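Local coordinates for protein acetyltransferase, GNAT family (Listeria monocytogenes str. 4b, PDB 2OH1) that probably transfers an acyl group, most likely acetyl from acetyl-coenzyme A, to an as yet unidentified acceptor, as other GNAT-family acetyltransferases do, at residues Gln60-Ala68 with Gly79-Pro87; Ala128-Ser136 with Leu171-Lys179. All coordinates share one frame; numbering follows the deposited sequence.

Interaction 1 (Gln60-Ala68 with Gly79-Pro87); sequences QRIELGEVA and GAMIIRKTP
Ala68 and Met81 form an antiparallel hydrogen-bonded pair, Ala68 N to Met81 O and Met81 N to Ala68 O both measuring 2.9 Å, and Ile83 N adds a further bond to Glu66 O. On the face carrying Val67 and Ile82 the packing is tight: Ile82 CD1 rests 3.7 Å from Val67 CG2, and Ile82 CG2 meets Arg61 CD. Glu66, extended beyond CG, sends its carboxylate alongside the strand end. Its OE2 takes Lys85 N (2.8 Å) from above the carboxylate plane, while OE1 is gripped side-on by Arg61, with NE at 2.7 Å and NH2 also bonding that oxygen. Held flat by this salt bridge, the Arg61 guanidinium stacks on that of Arg84, planes 10° apart and centres 3.6 Å apart; Glu66 and Asp54, salt-bridged to Arg61 NH1, probably offset the like charges. Toward solvent the contact loosens: two waters donate to Glu66 OE2, one also bonding Thr86 OG1, and Lys85 NZ reaches Leu64 O (3.1 Å) beside Gly65, where a Schellman motif ends the helix. The hairpin of strands 67-71 and 77-84 lies between helix 24-40, touching Val67 and Ala80, and helix 120-134, touching Ala68 and Met81, with strand 103-111 beyond Ile82.

Interaction 2 (Ala128-Ser136 with Leu171-Lys179); sequences AEKLGIEMS and LYQKELSQK
The last two turns of helix 120-134 pass the end of strand 169-175 and the tail after it, the backbones coming nearest at Ile133 and Leu176, whose CA atoms are 6.1 Å apart. Leu176 points at the helix and splits its branches over it: CD1 lies 3.8 Å from Gly132 CA, where the helix has no side chain, and CD2 sits 3.8 Å from Glu129 CB. Ile133 CG1 packs obliquely against Leu176 CB and also touches Ser177 O. Helix 120-134 links the neighbouring parallel strands 103-111 and 139-145 in a beta-alpha-beta crossover of the GNAT sheet; strand 169-175 is next beyond 139-145, whose Ile140 also touches Leu176. At one end of the contact Lys174, its chain bent at CG-CD (chi3 -78°), crosses the Glu129 side chain at about a right angle. Its NZ bonds Glu129 OE2 at 2.8 Å from above the carboxylate plane, completing a salt bridge, and is also hydrogen-bonded to Tyr158 O. A water donates to Glu129 OE1. At the more exposed end Gln178 turns its amide back to the helix terminus: NE2 reaches Ile133 O (2.9 Å) on a lone pair, in both the carbonyl and amide planes. That carbonyl also accepts Ser136 N within the Schellman motif closing the helix, and a water donates to Gln178 OE1.

Overall arrangement
The two contacts follow one another along the chain, interaction 1 closing before interaction 2 opens, and their centres lie 16 Å apart. Both reach the same mixed sheet: interaction 1 uses the hairpin of strands 67-71 and 77-84, interaction 2 strand 169-175, with strands 103-111 and 139-145 between them in the sheet order. Helix 120-134 spans the two. Its Ala128 CB meets Met81 CE of interaction 1 at 3.9 Å, while its final turns make interaction 2. One helix thus packs on the earlier hairpin and on the end of strand 169-175 with its tail, so that both contacts belong to one continuous sheet with a shared helix.

Interaction 1 (Gln60-Ala68 with Gly79-Pro87)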
loop_
_atom_site.group_PDB
_atom_site.type_symbol
_atom_site.label_atom_id
_atom_site.label_comp_id
_atom_site.label_asym_id
_atom_site.label_seq_id
_atom_site.Cartn_x
_atom_site.Cartn_y
_atom_site.Cartn_z
ATOM N N GLN A 60 -0.074 -12.290 -11.076
ATOM C CA GLN A 60 -1.047 -11.410 -11.696
ATOM C C GLN A 60 -0.915 -9.989 -11.142
ATOM O O GLN A 60 -1.109 -9.008 -11.873
ATOM C CB GLN A 60 -2.468 -11.953 -11.506
ATOM C CG GLN A 60 -3.521 -11.168 -12.234
ATOM C CD GLN A 60 -3.507 -11.424 -13.749
ATOM O OE1 GLN A 60 -2.762 -12.270 -14.255
ATOM N NE2 GLN A 60 -4.337 -10.676 -14.472
ATOM N N ARG A 61 -0.545 -9.855 -9.883
ATOM C CA ARG A 61 -0.187 -8.493 -9.377
ATOM C C ARG A 61 0.944 -7.859 -10.219
ATOM O O ARG A 61 0.851 -6.709 -10.656
ATOM C CB ARG A 61 0.249 -8.492 -7.933
ATOM C CG ARG A 61 -0.779 -8.980 -6.974
ATOM C CD ARG A 61 -1.840 -7.919 -6.608
ATOM N NE ARG A 61 -2.856 -7.836 -7.593
ATOM C CZ ARG A 61 -3.792 -8.746 -7.833
ATOM N NH1 ARG A 61 -3.883 -9.859 -7.089
ATOM N NH2 ARG A 61 -4.671 -8.536 -8.803
ATOM N N ILE A 62 1.980 -8.629 -10.503
ATOM C CA ILE A 62 3.086 -8.169 -11.357
ATOM C C ILE A 62 2.624 -7.861 -12.781
ATOM O O ILE A 62 2.893 -6.766 -13.328
ATOM C CB ILE A 62 4.266 -9.185 -11.294
ATOM C CG1 ILE A 62 4.925 -9.202 -9.953
ATOM C CG2 ILE A 62 5.299 -8.887 -12.397
ATOM C CD1 ILE A 62 5.860 -10.372 -9.774
ATOM N N GLU A 63 1.846 -8.748 -13.383
ATOM C CA GLU A 63 1.357 -8.541 -14.709
ATOM C C GLU A 63 0.536 -7.278 -14.871
ATOM O O GLU A 63 0.615 -6.593 -15.897
ATOM C CB GLU A 63 0.500 -9.693 -15.110
ATOM C CG GLU A 63 0.034 -9.604 -16.526
ATOM C CD GLU A 63 0.143 -10.920 -17.181
ATOM O OE1 GLU A 63 1.294 -11.312 -17.491
ATOM O OE2 GLU A 63 -0.916 -11.563 -17.341
ATOM N N LEU A 64 -0.264 -6.989 -13.867
ATOM C CA LEU A 64 -1.150 -5.855 -13.932
ATOM C C LEU A 64 -0.521 -4.542 -13.473
ATOM O O LEU A 64 -1.173 -3.470 -13.504
ATOM C CB LEU A 64 -2.347 -6.125 -13.033
ATOM C CG LEU A 64 -3.274 -7.268 -13.469
ATOM C CD1 LEU A 64 -4.300 -7.587 -12.374
ATOM C CD2 LEU A 64 -3.938 -6.931 -14.817
ATOM N N GLY A 65 0.761 -4.585 -13.129
ATOM C CA GLY A 65 1.453 -3.365 -12.726
ATOM C C GLY A 65 0.997 -2.835 -11.368
ATOM O O GLY A 65 0.990 -1.604 -11.139
ATOM N N GLU A 66 0.686 -3.763 -10.478
ATOM C CA GLU A 66 0.145 -3.437 -9.176
ATOM C C GLU A 66 1.161 -3.560 -8.047
ATOM O O GLU A 66 0.756 -3.480 -6.872
ATOM C CB GLU A 66 -1.098 -4.319 -8.919
ATOM C CG GLU A 66 -2.272 -3.843 -9.757
ATOM C CD GLU A 66 -3.567 -4.656 -9.662
ATOM O OE1 GLU A 66 -3.525 -5.839 -9.272
ATOM O OE2 GLU A 66 -4.658 -4.115 -9.949
ATOM N N VAL A 67 2.431 -3.852 -8.358
ATOM C CA VAL A 67 3.482 -3.909 -7.376
ATOM C C VAL A 67 4.540 -2.883 -7.678
ATOM O O VAL A 67 5.168 -2.909 -8.747
ATOM C CB VAL A 67 4.136 -5.280 -7.334
ATOM C CG1 VAL A 67 5.158 -5.315 -6.159
ATOM C CG2 VAL A 67 3.146 -6.424 -7.149
ATOM N N ALA A 68 4.787 -1.969 -6.769
ATOM C CA ALA A 68 5.837 -0.949 -6.926
ATOM C C ALA A 68 6.954 -1.246 -5.957
ATOM O O ALA A 68 6.677 -1.559 -4.786
ATOM C CB ALA A 68 5.275 0.424 -6.657
ATOM N N GLY A 79 11.401 -0.989 0.154
ATOM C CA GLY A 79 9.978 -1.144 0.357
ATOM C C GLY A 79 9.282 -1.674 -0.870
ATOM O O GLY A 79 9.856 -1.665 -1.987
ATOM N N ALA A 80 8.077 -2.178 -0.657
ATOM C CA ALA A 80 7.217 -2.621 -1.736
ATOM C C ALA A 80 5.801 -2.279 -1.400
ATOM O O ALA A 80 5.403 -2.391 -0.234
ATOM C CB ALA A 80 7.391 -4.130 -1.994
HETATM N N MSE A 81 5.041 -1.935 -2.412
HETATM C CA MSE A 81 3.682 -1.539 -2.270
HETATM C C MSE A 81 2.787 -2.319 -3.229
HETATM O O MSE A 81 3.091 -2.396 -4.422
HETATM C CB MSE A 81 3.579 -0.083 -2.554
HETATM C CG MSE A 81 2.191 0.478 -2.483
HETATM SE SE MSE A 81 2.046 2.405 -2.547
HETATM C CE MSE A 81 2.802 2.631 -4.249
ATOM N N ILE A 82 1.699 -2.850 -2.675
ATOM C CA ILE A 82 0.661 -3.560 -3.387
ATOM C C ILE A 82 -0.507 -2.634 -3.544
ATOM O O ILE A 82 -1.121 -2.093 -2.592
ATOM C CB ILE A 82 0.256 -4.882 -2.678
ATOM C CG1 ILE A 82 1.501 -5.748 -2.362
ATOM C CG2 ILE A 82 -0.755 -5.622 -3.570
ATOM C CD1 ILE A 82 2.539 -5.940 -3.511
ATOM N N ILE A 83 -0.851 -2.420 -4.778
ATOM C CA ILE A 83 -2.115 -1.773 -4.984
ATOM C C ILE A 83 -3.108 -2.614 -5.779
ATOM O O ILE A 83 -2.784 -3.688 -6.320
ATOM C CB ILE A 83 -1.919 -0.502 -5.665
ATOM C CG1 ILE A 83 -1.697 -0.723 -7.153
ATOM C CG2 ILE A 83 -0.791 0.304 -5.046
ATOM C CD1 ILE A 83 -1.545 0.676 -7.833
ATOM N N ARG A 84 -4.307 -2.111 -5.859
ATOM C CA ARG A 84 -5.246 -2.661 -6.787
ATOM C C ARG A 84 -5.686 -1.482 -7.653
ATOM O O ARG A 84 -6.086 -0.437 -7.107
ATOM C CB ARG A 84 -6.432 -3.262 -6.094
ATOM C CG ARG A 84 -6.109 -4.514 -5.321
ATOM C CD ARG A 84 -5.300 -5.556 -6.184
ATOM N NE ARG A 84 -5.536 -6.893 -5.633
ATOM C CZ ARG A 84 -6.602 -7.635 -5.870
ATOM N NH1 ARG A 84 -7.551 -7.242 -6.711
ATOM N NH2 ARG A 84 -6.731 -8.793 -5.264
ATOM N N LYS A 85 -5.558 -1.603 -8.970
ATOM C CA LYS A 85 -5.947 -0.509 -9.875
ATOM C C LYS A 85 -7.439 -0.477 -10.210
ATOM O O LYS A 85 -7.912 0.462 -10.825
ATOM C CB LYS A 85 -5.101 -0.568 -11.126
ATOM C CG LYS A 85 -3.673 -0.191 -10.904
ATOM C CD LYS A 85 -3.083 -0.120 -12.286
ATOM C CE LYS A 85 -1.661 -0.338 -12.360
ATOM N NZ LYS A 85 -1.390 -0.396 -13.842
ATOM N N THR A 86 -8.155 -1.532 -9.780
ATOM C CA THR A 86 -9.587 -1.669 -9.765
ATOM C C THR A 86 -9.966 -2.324 -8.446
ATOM O O THR A 86 -9.183 -3.081 -7.933
ATOM C CB THR A 86 -10.059 -2.544 -10.974
ATOM O OG1 THR A 86 -9.441 -3.827 -10.908
ATOM C CG2 THR A 86 -9.632 -1.867 -12.312
ATOM N N PRO A 87 -11.170 -2.061 -7.959
ATOM C CA PRO A 87 -11.461 -2.603 -6.601
ATOM C C PRO A 87 -11.460 -4.143 -6.593
ATOM O O PRO A 87 -11.991 -4.765 -7.531
ATOM C CB PRO A 87 -12.846 -2.073 -6.309
ATOM C CG PRO A 87 -13.421 -1.602 -7.644
ATOM C CD PRO A 87 -12.265 -1.241 -8.485
HETATM O O HOH W 1 -6.519 -4.210 -11.908
HETATM O O HOH W 2 -6.782 -5.332 -9.391
#

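Interaction 2 (Ala128-Ser136 with Leu171-Lys179)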
loop_
_atom_site.group_PDB
_atom_site.type_symbol
_atom_site.label_atom_id
_atom_site.label_comp_id
_atom_site.label_asym_id
_atom_site.label_seq_id
_atom_site.Cartn_x
_atom_site.Cartn_y
_atom_site.Cartn_z
ATOM N N ALA A 128 1.892 6.459 -5.706
ATOM C CA ALA A 128 0.577 5.958 -6.138
ATOM C C ALA A 128 -0.307 7.158 -6.574
ATOM O O ALA A 128 -1.056 7.046 -7.556
ATOM C CB ALA A 128 -0.106 5.105 -5.027
ATOM N N GLU A 129 -0.275 8.236 -5.779
ATOM C CA GLU A 129 -0.997 9.477 -6.091
ATOM C C GLU A 129 -0.587 9.977 -7.465
ATOM O O GLU A 129 -1.441 10.258 -8.307
ATOM C CB GLU A 129 -0.755 10.544 -5.043
ATOM C CG GLU A 129 -1.270 10.182 -3.639
ATOM C CD GLU A 129 -0.857 11.216 -2.585
ATOM O OE1 GLU A 129 -0.837 12.418 -2.901
ATOM O OE2 GLU A 129 -0.612 10.814 -1.414
ATOM N N LYS A 130 0.718 10.054 -7.701
ATOM C CA LYS A 130 1.261 10.486 -9.018
ATOM C C LYS A 130 0.820 9.575 -10.154
ATOM O O LYS A 130 0.421 10.080 -11.194
ATOM C CB LYS A 130 2.772 10.604 -8.970
ATOM C CG LYS A 130 3.230 11.788 -8.194
ATOM C CD LYS A 130 4.774 11.784 -7.961
ATOM C CE LYS A 130 5.352 13.199 -7.990
ATOM N N LEU A 131 0.820 8.268 -9.949
ATOM C CA LEU A 131 0.358 7.331 -10.915
ATOM C C LEU A 131 -1.149 7.561 -11.227
ATOM O O LEU A 131 -1.571 7.594 -12.377
ATOM C CB LEU A 131 0.613 5.880 -10.460
ATOM C CG LEU A 131 0.103 4.792 -11.375
ATOM C CD1 LEU A 131 0.828 4.882 -12.730
ATOM C CD2 LEU A 131 0.233 3.397 -10.767
ATOM N N GLY A 132 -1.957 7.738 -10.192
ATOM C CA GLY A 132 -3.382 7.942 -10.398
ATOM C C GLY A 132 -3.628 9.226 -11.163
ATOM O O GLY A 132 -4.518 9.280 -12.027
ATOM N N ILE A 133 -2.884 10.266 -10.850
ATOM C CA ILE A 133 -2.999 11.540 -11.592
ATOM C C ILE A 133 -2.647 11.323 -13.076
ATOM O O ILE A 133 -3.400 11.711 -13.963
ATOM C CB ILE A 133 -2.146 12.673 -10.958
ATOM C CG1 ILE A 133 -2.768 13.082 -9.614
ATOM C CG2 ILE A 133 -1.971 13.866 -11.932
ATOM C CD1 ILE A 133 -1.855 13.941 -8.723
ATOM N N GLU A 134 -1.543 10.636 -13.346
ATOM C CA GLU A 134 -1.117 10.344 -14.740
ATOM C C GLU A 134 -2.209 9.591 -15.497
ATOM O O GLU A 134 -2.401 9.809 -16.714
ATOM C CB GLU A 134 0.184 9.507 -14.679
ATOM C CG GLU A 134 0.830 9.058 -15.990
HETATM N N MSE A 135 -2.931 8.740 -14.785
HETATM C CA MSE A 135 -3.922 7.886 -15.376
HETATM C C MSE A 135 -5.328 8.424 -15.225
HETATM O O MSE A 135 -6.296 7.698 -15.495
HETATM C CB MSE A 135 -3.772 6.485 -14.779
HETATM C CG MSE A 135 -2.356 5.887 -14.953
HETATM SE SE MSE A 135 -1.800 5.842 -16.782
HETATM C CE MSE A 135 -0.659 7.372 -16.898
ATOM N N SER A 136 -5.458 9.672 -14.775
ATOM C CA SER A 136 -6.761 10.310 -14.615
ATOM C C SER A 136 -7.730 9.582 -13.667
ATOM O O SER A 136 -8.927 9.522 -13.908
ATOM C CB SER A 136 -7.436 10.537 -15.990
ATOM O OG SER A 136 -6.721 11.524 -16.707
ATOM N N LEU A 171 -12.604 3.842 6.559
ATOM C CA LEU A 171 -12.336 4.036 5.150
ATOM C C LEU A 171 -11.782 5.447 4.928
ATOM O O LEU A 171 -12.346 6.418 5.420
ATOM C CB LEU A 171 -13.635 3.871 4.345
ATOM C CG LEU A 171 -14.157 2.453 4.082
ATOM C CD1 LEU A 171 -14.476 1.645 5.361
ATOM C CD2 LEU A 171 -15.360 2.559 3.185
ATOM N N TYR A 172 -10.725 5.538 4.110
ATOM C CA TYR A 172 -10.023 6.796 3.834
ATOM C C TYR A 172 -9.859 6.953 2.347
ATOM O O TYR A 172 -9.572 6.014 1.624
ATOM C CB TYR A 172 -8.642 6.799 4.464
ATOM C CG TYR A 172 -8.675 6.794 5.985
ATOM C CD1 TYR A 172 -8.735 7.970 6.695
ATOM C CD2 TYR A 172 -8.571 5.601 6.707
ATOM C CE1 TYR A 172 -8.778 7.972 8.083
ATOM C CE2 TYR A 172 -8.620 5.603 8.077
ATOM C CZ TYR A 172 -8.713 6.782 8.761
ATOM O OH TYR A 172 -8.705 6.788 10.136
ATOM N N GLN A 173 -9.968 8.186 1.882
ATOM C CA GLN A 173 -9.657 8.501 0.487
ATOM C C GLN A 173 -8.992 9.830 0.340
ATOM O O GLN A 173 -9.190 10.729 1.141
ATOM C CB GLN A 173 -10.884 8.419 -0.394
ATOM C CG GLN A 173 -11.875 9.475 -0.294
ATOM C CD GLN A 173 -13.064 9.358 -1.302
ATOM O OE1 GLN A 173 -13.255 8.374 -2.021
ATOM N NE2 GLN A 173 -13.905 10.369 -1.275
ATOM N N LYS A 174 -8.182 9.894 -0.694
ATOM C CA LYS A 174 -7.528 11.127 -1.049
ATOM C C LYS A 174 -7.953 11.465 -2.472
ATOM O O LYS A 174 -7.734 10.680 -3.392
ATOM C CB LYS A 174 -6.030 10.988 -0.926
ATOM C CG LYS A 174 -5.323 12.304 -1.119
ATOM C CD LYS A 174 -3.825 12.247 -1.123
ATOM C CE LYS A 174 -3.240 12.128 0.205
ATOM N NZ LYS A 174 -1.854 12.708 0.233
ATOM N N GLU A 175 -8.486 12.660 -2.683
ATOM C CA GLU A 175 -8.849 13.071 -4.013
ATOM C C GLU A 175 -7.583 13.524 -4.731
ATOM O O GLU A 175 -6.731 14.225 -4.177
ATOM C CB GLU A 175 -9.909 14.172 -3.956
ATOM C CG GLU A 175 -10.726 14.280 -5.268
ATOM C CD GLU A 175 -12.080 15.023 -5.094
ATOM O OE1 GLU A 175 -12.279 15.653 -4.024
ATOM O OE2 GLU A 175 -12.914 14.968 -6.041
ATOM N N LEU A 176 -7.419 13.120 -5.990
ATOM C CA LEU A 176 -6.236 13.425 -6.747
ATOM C C LEU A 176 -6.541 14.528 -7.734
ATOM O O LEU A 176 -7.298 14.301 -8.671
ATOM C CB LEU A 176 -5.821 12.212 -7.516
ATOM C CG LEU A 176 -5.475 10.971 -6.671
ATOM C CD1 LEU A 176 -5.036 9.762 -7.520
ATOM C CD2 LEU A 176 -4.384 11.348 -5.687
ATOM N N SER A 177 -5.871 15.643 -7.572
ATOM C CA SER A 177 -6.087 16.804 -8.441
ATOM C C SER A 177 -5.523 16.672 -9.827
ATOM O O SER A 177 -4.364 16.339 -10.017
ATOM C CB SER A 177 -5.483 18.063 -7.815
ATOM O OG SER A 177 -5.876 19.209 -8.572
ATOM N N GLN A 178 -6.366 17.015 -10.806
ATOM C CA GLN A 178 -5.909 17.193 -12.199
ATOM C C GLN A 178 -5.498 18.632 -12.538
ATOM O O GLN A 178 -5.094 18.881 -13.654
ATOM C CB GLN A 178 -7.001 16.752 -13.169
ATOM C CG GLN A 178 -7.192 15.270 -13.224
ATOM C CD GLN A 178 -6.019 14.548 -13.882
ATOM O OE1 GLN A 178 -5.581 14.921 -14.998
ATOM N NE2 GLN A 178 -5.566 13.458 -13.264
ATOM N N LYS A 179 -5.583 19.555 -11.567
ATOM C CA LYS A 179 -5.243 20.979 -11.780
ATOM C C LYS A 179 -3.849 21.095 -12.379
ATOM O O LYS A 179 -3.582 21.971 -13.238
ATOM C CB LYS A 179 -5.366 21.805 -10.478
ATOM C CG LYS A 179 -6.820 22.075 -10.007
ATOM O OXT LYS A 179 -2.975 20.259 -12.065
HETATM O O HOH W 3 0.333 14.242 -1.503
HETATM O O HOH W 4 -2.613 14.308 -15.923
#